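Long-range contacts in dTDP-4-dehydrorhamnose reductase (Bacillus anthracis, PDB 3SC6), which catalyses the NADPH-dependent reduction of dTDP-4-dehydro-L-rhamnose to dTDP-L-rhamnose, the last step in making the activated sugar: residues A65-D70 / N128-S133; S105-F110 / R152-Y157; V109-R114 / N123-N128. All coordinates share one frame; numbering follows the deposited sequence.

The three contacts form a chain of neighbours in the Rossmann fold, running outward from the cofactor site, their centres 10 to 13 Å apart. Along the chain the order is 65-70, 105-110 running on into 109-114, then 123-128 and 128-133, and last 152-157. Contact 2 pairs the C-terminal part of strand 100-106 with strand 148-157, where the latter is interrupted. Helix 129-144 links these two strands, and contact 1 sets its first turn against the loop that leads into helix 69-72. Contact 3 ties together the loop between strand 100-106 and that helix. It shares V109 and F110 with contact 2 and N128 with contact 1. Contacts 1 and 2 both touch NADP, while contact 3 lies farther out.

Contact 1 of 3, residues A65-D70 / N128-S133; sequences AYTKVD and NIYGAS. With NAP (NADP nicotinamide-adenine-dinucleotide phosphate), chain G.
The ring of Y130 has V69 CG2 over one face, toward the rim and 4.3 Å from Y130 CG, while the carbonyl of Y66 meets its edge in plane, Y66 O lying 3.4 Å from Y130 CD1. This tyrosine stands in the first turn of helix 129-144 and, with K134 four residues on, forms the YxxxK signature of the short-chain dehydrogenase/reductase superfamily, built on a Rossmann fold, where it probably serves in catalysis as in relatives. With CG anti to the backbone N (chi1 171°), the ring reaches across 65-70 to the cofactor. There Y130 OH meets the ribose hydroxyl NADP O2D in a hydrogen bond whose modelled length is doubtful. K134 NZ is also hydrogen-bonded to NADP. From the facing loop, T67 OG1 donates to the phosphate oxygen NADP O1A at 2.7 Å, and A65 N to the adenosine ribose NADP O4B at 3.2 Å; the small A65 methyl faces the nicotinamide ribose. The branched, apolar V69 suits its place by packing against both Y130 and the amide of N128, with V69 CG1 3.7 Å from N128 ND2. N128 caps the helix: its OD1 accepts from G131 N at 2.7 Å.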
loop_
_atom_site.group_PDB
_atom_site.type_symbol
_atom_site.label_atom_id
_atom_site.label_comp_id
_atom_site.label_asym_id
_atom_site.label_seq_id
_atom_site.Cartn_x
_atom_site.Cartn_y
_atom_site.Cartn_z
ATOM N N ALA A 65 -4.871 2.712 -8.200
ATOM C CA ALA A 65 -4.916 1.261 -8.355
ATOM C C ALA A 65 -6.307 0.674 -8.104
ATOM O O ALA A 65 -7.171 1.309 -7.491
ATOM C CB ALA A 65 -3.910 0.605 -7.422
ATOM N N TYR A 66 -6.501 -0.546 -8.601
ATOM C CA TYR A 66 -7.746 -1.284 -8.454
ATOM C C TYR A 66 -7.458 -2.217 -7.287
ATOM O O TYR A 66 -6.846 -3.267 -7.464
ATOM C CB TYR A 66 -8.048 -2.067 -9.732
ATOM C CG TYR A 66 -9.329 -2.860 -9.696
ATOM C CD1 TYR A 66 -10.529 -2.293 -10.109
ATOM C CD2 TYR A 66 -9.342 -4.178 -9.267
ATOM C CE1 TYR A 66 -11.711 -3.017 -10.086
ATOM C CE2 TYR A 66 -10.516 -4.912 -9.242
ATOM C CZ TYR A 66 -11.699 -4.326 -9.653
ATOM O OH TYR A 66 -12.872 -5.049 -9.625
ATOM N N THR A 67 -7.890 -1.816 -6.094
ATOM C CA THR A 67 -7.660 -2.598 -4.878
ATOM C C THR A 67 -8.818 -3.492 -4.427
ATOM O O THR A 67 -9.043 -3.658 -3.226
ATOM C CB THR A 67 -7.311 -1.657 -3.715
ATOM O OG1 THR A 67 -8.423 -0.795 -3.446
ATOM C CG2 THR A 67 -6.084 -0.821 -4.057
ATOM N N LYS A 68 -9.544 -4.071 -5.378
ATOM C CA LYS A 68 -10.668 -4.954 -5.055
ATOM C C LYS A 68 -10.201 -6.392 -5.264
ATOM O O LYS A 68 -10.558 -7.050 -6.244
ATOM C CB LYS A 68 -11.880 -4.611 -5.914
ATOM C CG LYS A 68 -12.341 -3.174 -5.718
ATOM C CD LYS A 68 -13.539 -2.819 -6.571
ATOM C CE LYS A 68 -13.941 -1.373 -6.345
ATOM N NZ LYS A 68 -15.121 -0.986 -7.164
ATOM N N VAL A 69 -9.389 -6.851 -4.316
ATOM C CA VAL A 69 -8.803 -8.192 -4.315
ATOM C C VAL A 69 -9.746 -9.304 -4.772
ATOM O O VAL A 69 -9.447 -10.014 -5.729
ATOM C CB VAL A 69 -8.251 -8.550 -2.913
ATOM C CG1 VAL A 69 -7.654 -9.943 -2.919
ATOM C CG2 VAL A 69 -7.203 -7.540 -2.476
ATOM N N ASP A 70 -10.876 -9.449 -4.089
ATOM C CA ASP A 70 -11.860 -10.485 -4.424
ATOM C C ASP A 70 -12.494 -10.349 -5.801
ATOM O O ASP A 70 -12.531 -11.312 -6.570
ATOM C CB ASP A 70 -12.978 -10.519 -3.378
ATOM C CG ASP A 70 -12.483 -10.909 -2.008
ATOM O OD1 ASP A 70 -13.245 -10.759 -1.031
ATOM O OD2 ASP A 70 -11.323 -11.353 -1.904
ATOM N N ASN A 128 -2.530 -14.249 -6.597
ATOM C CA ASN A 128 -3.879 -13.984 -7.115
ATOM C C ASN A 128 -3.867 -12.926 -8.216
ATOM O O ASN A 128 -2.834 -12.323 -8.476
ATOM C CB ASN A 128 -4.804 -13.569 -5.965
ATOM C CG ASN A 128 -4.342 -12.303 -5.262
ATOM O OD1 ASN A 128 -3.539 -11.538 -5.790
ATOM N ND2 ASN A 128 -4.882 -12.062 -4.076
ATOM N N ILE A 129 -5.012 -12.690 -8.854
ATOM C CA ILE A 129 -5.092 -11.692 -9.938
ATOM C C ILE A 129 -4.578 -10.318 -9.526
ATOM O O ILE A 129 -3.851 -9.679 -10.281
ATOM C CB ILE A 129 -6.506 -11.583 -10.532
ATOM C CG1 ILE A 129 -6.893 -12.900 -11.203
ATOM C CG2 ILE A 129 -6.553 -10.503 -11.591
ATOM C CD1 ILE A 129 -5.980 -13.285 -12.354
ATOM N N TYR A 130 -4.964 -9.850 -8.345
ATOM C CA TYR A 130 -4.503 -8.549 -7.870
ATOM C C TYR A 130 -2.988 -8.511 -7.821
ATOM O O TYR A 130 -2.362 -7.589 -8.353
ATOM C CB TYR A 130 -5.083 -8.245 -6.492
ATOM C CG TYR A 130 -4.499 -7.021 -5.810
ATOM C CD1 TYR A 130 -4.955 -5.739 -6.094
ATOM C CD2 TYR A 130 -3.524 -7.163 -4.831
ATOM C CE1 TYR A 130 -4.422 -4.632 -5.444
ATOM C CE2 TYR A 130 -2.996 -6.075 -4.179
ATOM C CZ TYR A 130 -3.442 -4.814 -4.482
ATOM O OH TYR A 130 -2.897 -3.742 -3.813
ATOM N N GLY A 131 -2.402 -9.523 -7.188
ATOM C CA GLY A 131 -0.954 -9.612 -7.066
ATOM C C GLY A 131 -0.253 -9.667 -8.410
ATOM O O GLY A 131 0.787 -9.031 -8.599
ATOM N N ALA A 132 -0.829 -10.420 -9.344
ATOM C CA ALA A 132 -0.264 -10.570 -10.683
ATOM C C ALA A 132 -0.375 -9.293 -11.489
ATOM O O ALA A 132 0.518 -8.970 -12.266
ATOM C CB ALA A 132 -0.952 -11.704 -11.420
ATOM N N SER A 133 -1.475 -8.571 -11.308
ATOM C CA SER A 133 -1.694 -7.325 -12.029
ATOM C C SER A 133 -0.670 -6.272 -11.624
ATOM O O SER A 133 -0.139 -5.568 -12.484
ATOM C CB SER A 133 -3.106 -6.796 -11.788
ATOM O OG SER A 133 -3.311 -6.520 -10.416
HETATM P PA NAP G . -7.588 2.761 -2.488
HETATM O O1A NAP G . -8.467 1.866 -3.327
HETATM O O2A NAP G . -8.219 3.612 -1.407
HETATM O O5B NAP G . -6.747 3.732 -3.457
HETATM C C5B NAP G . -6.719 3.556 -4.870
HETATM C C4B NAP G . -7.304 4.797 -5.534
HETATM O O4B NAP G . -7.073 4.749 -6.951
HETATM C C3B NAP G . -8.814 4.905 -5.321
HETATM O O3B NAP G . -9.173 6.148 -4.712
HETATM C C2B NAP G . -9.400 4.818 -6.712
HETATM O O2B NAP G . -10.549 5.649 -6.865
HETATM C C1B NAP G . -8.239 5.262 -7.593
HETATM N N9A NAP G . -8.416 4.848 -9.012
HETATM C C8A NAP G . -9.132 3.810 -9.485
HETATM N N7A NAP G . -9.055 3.810 -10.835
HETATM C C5A NAP G . -8.295 4.860 -11.200
HETATM C C6A NAP G . -7.843 5.406 -12.501
HETATM N N6A NAP G . -8.200 4.809 -13.664
HETATM N N1A NAP G . -7.060 6.509 -12.494
HETATM C C2A NAP G . -6.708 7.096 -11.333
HETATM N N3A NAP G . -7.113 6.615 -10.140
HETATM C C4A NAP G . -7.900 5.511 -10.050
HETATM O O3 NAP G . -6.420 1.860 -1.831
HETATM P PN NAP G . -5.080 2.491 -1.174
HETATM O O1N NAP G . -4.663 1.593 -0.033
HETATM O O2N NAP G . -5.250 3.974 -0.958
HETATM O O5D NAP G . -4.003 2.314 -2.351
HETATM C C5D NAP G . -2.616 2.552 -2.109
HETATM C C4D NAP G . -1.757 1.536 -2.859
HETATM O O4D NAP G . -1.266 0.537 -1.951
HETATM C C3D NAP G . -2.520 0.804 -3.960
HETATM O O3D NAP G . -1.832 0.933 -5.206
HETATM C C2D NAP G . -2.563 -0.646 -3.526
HETATM O O2D NAP G . -2.396 -1.506 -4.653
HETATM C C1D NAP G . -1.421 -0.769 -2.523
HETATM N N1N NAP G . -1.663 -1.770 -1.473
HETATM C C2N NAP G . -2.720 -1.646 -0.652
HETATM C C3N NAP G . -2.960 -2.585 0.350
HETATM C C7N NAP G . -4.155 -2.419 1.251
HETATM O O7N NAP G . -4.934 -1.501 1.036
HETATM N N7N NAP G . -4.351 -3.260 2.264
HETATM C C4N NAP G . -2.084 -3.656 0.498
HETATM C C5N NAP G . -0.998 -3.759 -0.356
HETATM C C6N NAP G . -0.806 -2.794 -1.339
HETATM P P2B NAP G . -12.027 5.006 -6.929
HETATM O O1X NAP G . -12.926 6.213 -6.822
HETATM O O2X NAP G . -12.084 4.307 -8.266
HETATM O O3X NAP G . -12.083 4.073 -5.744
#

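Contact 2 of 3, residues S105-F110 / R152-Y157; sequences STDYVF and RTSWLY. With NAP (NADP nicotinamide-adenine-dinucleotide phosphate), chain G.
S105 O is approached from the neighbouring strand by two donors: T153 N gives it a hydrogen bond of 3.0 Å (N-H...O 163°), and R152 CA a weaker CH...O contact at 3.4 Å. This is the parallel pairing of strands 100-106 and 148-157 at the core of the Rossmann sheet, in a region that borders the nicotinamide and where strand 148-157 is interrupted before resuming at L156. Beyond it the carbonyl of T153 faces T106 CA in a second CH...O contact. The polar residues here border the cofactor: T106 OG1 comes within 3.3 Å of NADP C5N, and T106 probably corresponds to the catalytic Ser/Thr of related reductases. T106 OG1, anti to the backbone N (chi1 -179°), accepts from Y108 N, an ST turn that turns the chain away from the strand. On the sheet face with S105, R152 runs out extended from CG to NE and lays its aliphatic CG against S105 CB. V109 CG2 sits 4.0 Å above the centre of the guanidinium, and the F110 ring stands almost perpendicular to it, the planes 83° apart. A long arginine suits this buried place because its charge is balanced by a salt bridge to E138, and NH1 is hydrogen-bonded to H211 NE2, while its flat group takes apolar neighbours; E138 also receives S105 OG. Past the strand, D107 turns the end of its side chain toward S154, whose CB lies 3.3 Å from D107 OD2. Still farther out, W155 stacks its ring on W220, and W155 NE1 donates to a water at 2.7 Å, which has a weak link to Y108 OH.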
loop_
_atom_site.group_PDB
_atom_site.type_symbol
_atom_site.label_atom_id
_atom_site.label_comp_id
_atom_site.label_asym_id
_atom_site.label_seq_id
_atom_site.Cartn_x
_atom_site.Cartn_y
_atom_site.Cartn_z
ATOM N N SER A 105 3.346 -0.982 -4.298
ATOM C CA SER A 105 2.975 -2.345 -4.639
ATOM C C SER A 105 2.513 -3.126 -3.411
ATOM O O SER A 105 2.389 -2.566 -2.320
ATOM C CB SER A 105 4.128 -3.053 -5.346
ATOM O OG SER A 105 3.758 -4.369 -5.720
ATOM N N THR A 106 2.295 -4.426 -3.596
ATOM C CA THR A 106 1.815 -5.302 -2.532
ATOM C C THR A 106 2.600 -6.592 -2.287
ATOM O O THR A 106 3.483 -6.965 -3.053
ATOM C CB THR A 106 0.390 -5.743 -2.893
ATOM O OG1 THR A 106 -0.135 -6.587 -1.866
ATOM C CG2 THR A 106 0.391 -6.492 -4.226
ATOM N N ASP A 107 2.242 -7.277 -1.205
ATOM C CA ASP A 107 2.880 -8.537 -0.836
ATOM C C ASP A 107 2.225 -9.715 -1.561
ATOM O O ASP A 107 2.684 -10.849 -1.438
ATOM C CB ASP A 107 2.825 -8.764 0.680
ATOM C CG ASP A 107 1.410 -8.773 1.226
ATOM O OD1 ASP A 107 1.133 -9.606 2.106
ATOM O OD2 ASP A 107 0.578 -7.951 0.790
ATOM N N TYR A 108 1.148 -9.450 -2.304
ATOM C CA TYR A 108 0.461 -10.509 -3.043
ATOM C C TYR A 108 1.222 -10.900 -4.309
ATOM O O TYR A 108 0.727 -11.675 -5.125
ATOM C CB TYR A 108 -0.995 -10.146 -3.372
ATOM C CG TYR A 108 -1.886 -9.992 -2.158
ATOM C CD1 TYR A 108 -2.176 -11.081 -1.355
ATOM C CD2 TYR A 108 -2.469 -8.778 -1.842
ATOM C CE1 TYR A 108 -2.995 -10.959 -0.247
ATOM C CE2 TYR A 108 -3.296 -8.643 -0.734
ATOM C CZ TYR A 108 -3.554 -9.739 0.058
ATOM O OH TYR A 108 -4.374 -9.620 1.157
ATOM N N VAL A 109 2.426 -10.354 -4.467
ATOM C CA VAL A 109 3.264 -10.659 -5.615
ATOM C C VAL A 109 4.018 -11.958 -5.299
ATOM O O VAL A 109 4.651 -12.542 -6.172
ATOM C CB VAL A 109 4.257 -9.516 -5.938
ATOM C CG1 VAL A 109 3.502 -8.251 -6.320
ATOM C CG2 VAL A 109 5.189 -9.260 -4.763
ATOM N N PHE A 110 3.959 -12.384 -4.035
ATOM C CA PHE A 110 4.609 -13.613 -3.589
ATOM C C PHE A 110 3.535 -14.614 -3.171
ATOM O O PHE A 110 2.360 -14.259 -3.046
ATOM C CB PHE A 110 5.523 -13.374 -2.385
ATOM C CG PHE A 110 6.647 -12.424 -2.641
ATOM C CD1 PHE A 110 7.815 -12.866 -3.228
ATOM C CD2 PHE A 110 6.566 -11.108 -2.231
ATOM C CE1 PHE A 110 8.868 -12.002 -3.449
ATOM C CE2 PHE A 110 7.618 -10.239 -2.444
ATOM C CZ PHE A 110 8.772 -10.690 -3.055
ATOM N N ARG A 152 6.669 -1.882 -1.870
ATOM C CA ARG A 152 5.685 -2.902 -1.541
ATOM C C ARG A 152 5.307 -2.763 -0.078
ATOM O O ARG A 152 6.182 -2.656 0.784
ATOM C CB ARG A 152 6.279 -4.281 -1.782
ATOM C CG ARG A 152 6.610 -4.551 -3.220
ATOM C CD ARG A 152 7.412 -5.809 -3.373
ATOM N NE ARG A 152 7.728 -6.070 -4.769
ATOM C CZ ARG A 152 8.569 -7.009 -5.181
ATOM N NH1 ARG A 152 9.245 -7.733 -4.297
ATOM N NH2 ARG A 152 8.791 -7.181 -6.476
ATOM N N THR A 153 4.006 -2.755 0.195
ATOM C CA THR A 153 3.505 -2.636 1.554
ATOM C C THR A 153 2.416 -3.694 1.720
ATOM O O THR A 153 2.170 -4.464 0.792
ATOM C CB THR A 153 2.938 -1.245 1.831
ATOM O OG1 THR A 153 2.598 -1.130 3.218
ATOM C CG2 THR A 153 1.718 -0.976 0.955
ATOM N N SER A 154 1.761 -3.734 2.883
ATOM C CA SER A 154 0.705 -4.728 3.130
ATOM C C SER A 154 -0.163 -4.406 4.340
ATOM O O SER A 154 0.305 -3.761 5.282
ATOM C CB SER A 154 1.350 -6.085 3.384
ATOM O OG SER A 154 2.195 -6.026 4.525
ATOM N N TRP A 155 -1.427 -4.855 4.322
ATOM C CA TRP A 155 -2.323 -4.608 5.456
ATOM C C TRP A 155 -2.283 -3.139 5.822
ATOM O O TRP A 155 -2.131 -2.768 6.984
ATOM C CB TRP A 155 -1.850 -5.490 6.609
ATOM C CG TRP A 155 -2.107 -6.956 6.390
ATOM C CD1 TRP A 155 -1.785 -7.693 5.288
ATOM C CD2 TRP A 155 -2.495 -7.905 7.392
ATOM N NE1 TRP A 155 -2.100 -9.012 5.488
ATOM C CE2 TRP A 155 -2.514 -9.174 6.781
ATOM C CE3 TRP A 155 -2.879 -7.796 8.731
ATOM C CZ2 TRP A 155 -2.897 -10.324 7.462
ATOM C CZ3 TRP A 155 -3.264 -8.939 9.404
ATOM C CH2 TRP A 155 -3.268 -10.189 8.769
ATOM N N LEU A 156 -2.431 -2.310 4.799
ATOM C CA LEU A 156 -2.404 -0.869 4.942
ATOM C C LEU A 156 -3.746 -0.330 5.448
ATOM O O LEU A 156 -4.804 -0.787 5.017
ATOM C CB LEU A 156 -2.060 -0.260 3.580
ATOM C CG LEU A 156 -1.855 1.244 3.460
ATOM C CD1 LEU A 156 -0.712 1.688 4.356
ATOM C CD2 LEU A 156 -1.563 1.603 2.016
ATOM N N TYR A 157 -3.693 0.630 6.373
ATOM C CA TYR A 157 -4.900 1.241 6.934
ATOM C C TYR A 157 -4.540 2.647 7.396
ATOM O O TYR A 157 -3.450 2.859 7.932
ATOM C CB TYR A 157 -5.433 0.439 8.120
ATOM C CG TYR A 157 -4.529 0.440 9.328
ATOM C CD1 TYR A 157 -3.512 -0.490 9.466
ATOM C CD2 TYR A 157 -4.714 1.367 10.345
ATOM C CE1 TYR A 157 -2.690 -0.484 10.582
ATOM C CE2 TYR A 157 -3.906 1.382 11.459
ATOM C CZ TYR A 157 -2.895 0.459 11.578
ATOM O OH TYR A 157 -2.091 0.479 12.695
HETATM P PA NAP G . -7.588 2.761 -2.488
HETATM O O1A NAP G . -8.467 1.866 -3.327
HETATM O O2A NAP G . -8.219 3.612 -1.407
HETATM O O5B NAP G . -6.747 3.732 -3.457
HETATM C C5B NAP G . -6.719 3.556 -4.870
HETATM C C4B NAP G . -7.304 4.797 -5.534
HETATM O O4B NAP G . -7.073 4.749 -6.951
HETATM C C3B NAP G . -8.814 4.905 -5.321
HETATM O O3B NAP G . -9.173 6.148 -4.712
HETATM C C2B NAP G . -9.400 4.818 -6.712
HETATM O O2B NAP G . -10.549 5.649 -6.865
HETATM C C1B NAP G . -8.239 5.262 -7.593
HETATM N N9A NAP G . -8.416 4.848 -9.012
HETATM C C8A NAP G . -9.132 3.810 -9.485
HETATM N N7A NAP G . -9.055 3.810 -10.835
HETATM C C5A NAP G . -8.295 4.860 -11.200
HETATM C C6A NAP G . -7.843 5.406 -12.501
HETATM N N6A NAP G . -8.200 4.809 -13.664
HETATM N N1A NAP G . -7.060 6.509 -12.494
HETATM C C2A NAP G . -6.708 7.096 -11.333
HETATM N N3A NAP G . -7.113 6.615 -10.140
HETATM C C4A NAP G . -7.900 5.511 -10.050
HETATM O O3 NAP G . -6.420 1.860 -1.831
HETATM P PN NAP G . -5.080 2.491 -1.174
HETATM O O1N NAP G . -4.663 1.593 -0.033
HETATM O O2N NAP G . -5.250 3.974 -0.958
HETATM O O5D NAP G . -4.003 2.314 -2.351
HETATM C C5D NAP G . -2.616 2.552 -2.109
HETATM C C4D NAP G . -1.757 1.536 -2.859
HETATM O O4D NAP G . -1.266 0.537 -1.951
HETATM C C3D NAP G . -2.520 0.804 -3.960
HETATM O O3D NAP G . -1.832 0.933 -5.206
HETATM C C2D NAP G . -2.563 -0.646 -3.526
HETATM O O2D NAP G . -2.396 -1.506 -4.653
HETATM C C1D NAP G . -1.421 -0.769 -2.523
HETATM N N1N NAP G . -1.663 -1.770 -1.473
HETATM C C2N NAP G . -2.720 -1.646 -0.652
HETATM C C3N NAP G . -2.960 -2.585 0.350
HETATM C C7N NAP G . -4.155 -2.419 1.251
HETATM O O7N NAP G . -4.934 -1.501 1.036
HETATM N N7N NAP G . -4.351 -3.260 2.264
HETATM C C4N NAP G . -2.084 -3.656 0.498
HETATM C C5N NAP G . -0.998 -3.759 -0.356
HETATM C C6N NAP G . -0.806 -2.794 -1.339
HETATM P P2B NAP G . -12.027 5.006 -6.929
HETATM O O1X NAP G . -12.926 6.213 -6.822
HETATM O O2X NAP G . -12.084 4.307 -8.266
HETATM O O3X NAP G . -12.083 4.073 -5.744
HETATM O O HOH W 1 -2.174 -10.224 3.122
#

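Contact 3 of 3, residues V109-R114 / N123-N128; sequences VFQGDR and NPAPIN. With SO4 (sulfate ion), chain I.
F110 and V109 meet P124 along one side of this loop, F110 CE1 lying 4.4 Å from P124 CG and V109 CB 4.2 Å from P124 CB. The compact ring of P124 offers an apolar surface to the aromatic ring and to V109; F110 is also stacked on Y118. Q111 takes a folded shape, its chain bent at chi2 (-64°), which brings its amide back over A125, with Q111 NE2 3.6 Å from A125 CB. The same bend sets Q111 OE1 beside I127 CG1, at 3.7 Å, the two side chains passing at a slant. I127 is, by contrast, stretched out: CG1 is anti to the backbone N (chi1 -171°), and the extended chain carries CD1 to within 3.5 Å of the backbone Q111 O. Farther along, the extended side chain of R114 donates from NH1 to a sulfate ion, probably from the crystallisation liquor. Between 109-114 and 123-128 the backbone link is slight: A125 N donates to V109 O in a weak bond bent to 127°, and the next residue, P126, has no N-H to add. The contact therefore rests mainly on packing of V109, F110 and the folded Q111 against P124, A125, P126 and I127, with one weak backbone hydrogen bond.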
loop_
_atom_site.group_PDB
_atom_site.type_symbol
_atom_site.label_atom_id
_atom_site.label_comp_id
_atom_site.label_asym_id
_atom_site.label_seq_id
_atom_site.Cartn_x
_atom_site.Cartn_y
_atom_site.Cartn_z
ATOM N N VAL A 109 2.426 -10.354 -4.467
ATOM C CA VAL A 109 3.264 -10.659 -5.615
ATOM C C VAL A 109 4.018 -11.958 -5.299
ATOM O O VAL A 109 4.651 -12.542 -6.172
ATOM C CB VAL A 109 4.257 -9.516 -5.938
ATOM C CG1 VAL A 109 3.502 -8.251 -6.320
ATOM C CG2 VAL A 109 5.189 -9.260 -4.763
ATOM N N PHE A 110 3.959 -12.384 -4.035
ATOM C CA PHE A 110 4.609 -13.613 -3.589
ATOM C C PHE A 110 3.535 -14.614 -3.171
ATOM O O PHE A 110 2.360 -14.259 -3.046
ATOM C CB PHE A 110 5.523 -13.374 -2.385
ATOM C CG PHE A 110 6.647 -12.424 -2.641
ATOM C CD1 PHE A 110 7.815 -12.866 -3.228
ATOM C CD2 PHE A 110 6.566 -11.108 -2.231
ATOM C CE1 PHE A 110 8.868 -12.002 -3.449
ATOM C CE2 PHE A 110 7.618 -10.239 -2.444
ATOM C CZ PHE A 110 8.772 -10.690 -3.055
ATOM N N GLN A 111 3.945 -15.862 -2.947
ATOM C CA GLN A 111 3.022 -16.923 -2.527
ATOM C C GLN A 111 2.635 -16.768 -1.060
ATOM O O GLN A 111 1.627 -17.322 -0.614
ATOM C CB GLN A 111 3.638 -18.305 -2.760
ATOM C CG GLN A 111 3.881 -18.651 -4.224
ATOM C CD GLN A 111 2.592 -18.738 -5.036
ATOM O OE1 GLN A 111 1.493 -18.645 -4.494
ATOM N NE2 GLN A 111 2.726 -18.940 -6.340
ATOM N N GLY A 112 3.445 -16.017 -0.316
ATOM C CA GLY A 112 3.205 -15.772 1.101
ATOM C C GLY A 112 3.030 -17.046 1.901
ATOM O O GLY A 112 2.114 -17.158 2.714
ATOM N N ASP A 113 3.917 -18.006 1.670
ATOM C CA ASP A 113 3.865 -19.284 2.372
ATOM C C ASP A 113 5.059 -19.491 3.317
ATOM O O ASP A 113 5.161 -20.520 3.977
ATOM C CB ASP A 113 3.722 -20.430 1.363
ATOM C CG ASP A 113 4.828 -20.445 0.328
ATOM O OD1 ASP A 113 5.739 -19.594 0.410
ATOM O OD2 ASP A 113 4.779 -21.303 -0.577
ATOM N N ARG A 114 5.950 -18.505 3.384
ATOM C CA ARG A 114 7.114 -18.585 4.253
ATOM C C ARG A 114 6.898 -17.667 5.444
ATOM O O ARG A 114 6.554 -16.500 5.267
ATOM C CB ARG A 114 8.387 -18.180 3.517
ATOM C CG ARG A 114 8.735 -19.063 2.334
ATOM C CD ARG A 114 10.045 -18.622 1.694
ATOM N NE ARG A 114 10.424 -19.473 0.568
ATOM C CZ ARG A 114 11.535 -19.321 -0.150
ATOM N NH1 ARG A 114 12.396 -18.350 0.141
ATOM N NH2 ARG A 114 11.794 -20.148 -1.159
ATOM N N ASN A 123 12.503 -13.864 -6.622
ATOM C CA ASN A 123 11.630 -13.774 -7.791
ATOM C C ASN A 123 10.187 -13.903 -7.355
ATOM O O ASN A 123 9.815 -14.884 -6.716
ATOM C CB ASN A 123 11.948 -14.869 -8.811
ATOM C CG ASN A 123 13.356 -14.765 -9.366
ATOM O OD1 ASN A 123 14.075 -13.804 -9.095
ATOM N ND2 ASN A 123 13.750 -15.754 -10.165
ATOM N N PRO A 124 9.368 -12.903 -7.684
ATOM C CA PRO A 124 7.971 -12.976 -7.287
ATOM C C PRO A 124 7.187 -14.105 -7.950
ATOM O O PRO A 124 7.575 -14.612 -9.002
ATOM C CB PRO A 124 7.423 -11.612 -7.723
ATOM C CG PRO A 124 8.613 -10.720 -7.692
ATOM C CD PRO A 124 9.710 -11.575 -8.222
ATOM N N ALA A 125 6.098 -14.494 -7.296
ATOM C CA ALA A 125 5.209 -15.547 -7.758
ATOM C C ALA A 125 3.811 -15.158 -7.281
ATOM O O ALA A 125 3.317 -15.700 -6.292
ATOM C CB ALA A 125 5.620 -16.886 -7.187
ATOM N N PRO A 126 3.182 -14.192 -7.975
ATOM C CA PRO A 126 1.849 -13.693 -7.651
ATOM C C PRO A 126 0.890 -14.804 -7.265
ATOM O O PRO A 126 0.757 -15.787 -7.995
ATOM C CB PRO A 126 1.408 -13.019 -8.946
ATOM C CG PRO A 126 2.669 -12.554 -9.562
ATOM C CD PRO A 126 3.714 -13.570 -9.202
ATOM N N ILE A 127 0.215 -14.628 -6.134
ATOM C CA ILE A 127 -0.732 -15.618 -5.626
ATOM C C ILE A 127 -2.171 -15.453 -6.154
ATOM O O ILE A 127 -2.940 -16.416 -6.160
ATOM C CB ILE A 127 -0.743 -15.584 -4.076
ATOM C CG1 ILE A 127 -1.554 -16.747 -3.498
ATOM C CG2 ILE A 127 -1.250 -14.235 -3.577
ATOM C CD1 ILE A 127 -1.549 -16.785 -1.982
ATOM N N ASN A 128 -2.530 -14.249 -6.597
ATOM C CA ASN A 128 -3.879 -13.984 -7.115
ATOM C C ASN A 128 -3.867 -12.926 -8.216
ATOM O O ASN A 128 -2.834 -12.323 -8.476
ATOM C CB ASN A 128 -4.804 -13.569 -5.965
ATOM C CG ASN A 128 -4.342 -12.303 -5.262
ATOM O OD1 ASN A 128 -3.539 -11.538 -5.790
ATOM N ND2 ASN A 128 -4.882 -12.062 -4.076
HETATM S S SO4 I . 15.531 -19.522 -1.420
HETATM O O1 SO4 I . 16.924 -19.778 -1.779
HETATM O O2 SO4 I . 15.439 -18.247 -0.712
HETATM O O3 SO4 I . 14.713 -19.473 -2.631
HETATM O O4 SO4 I . 15.049 -20.594 -0.553
#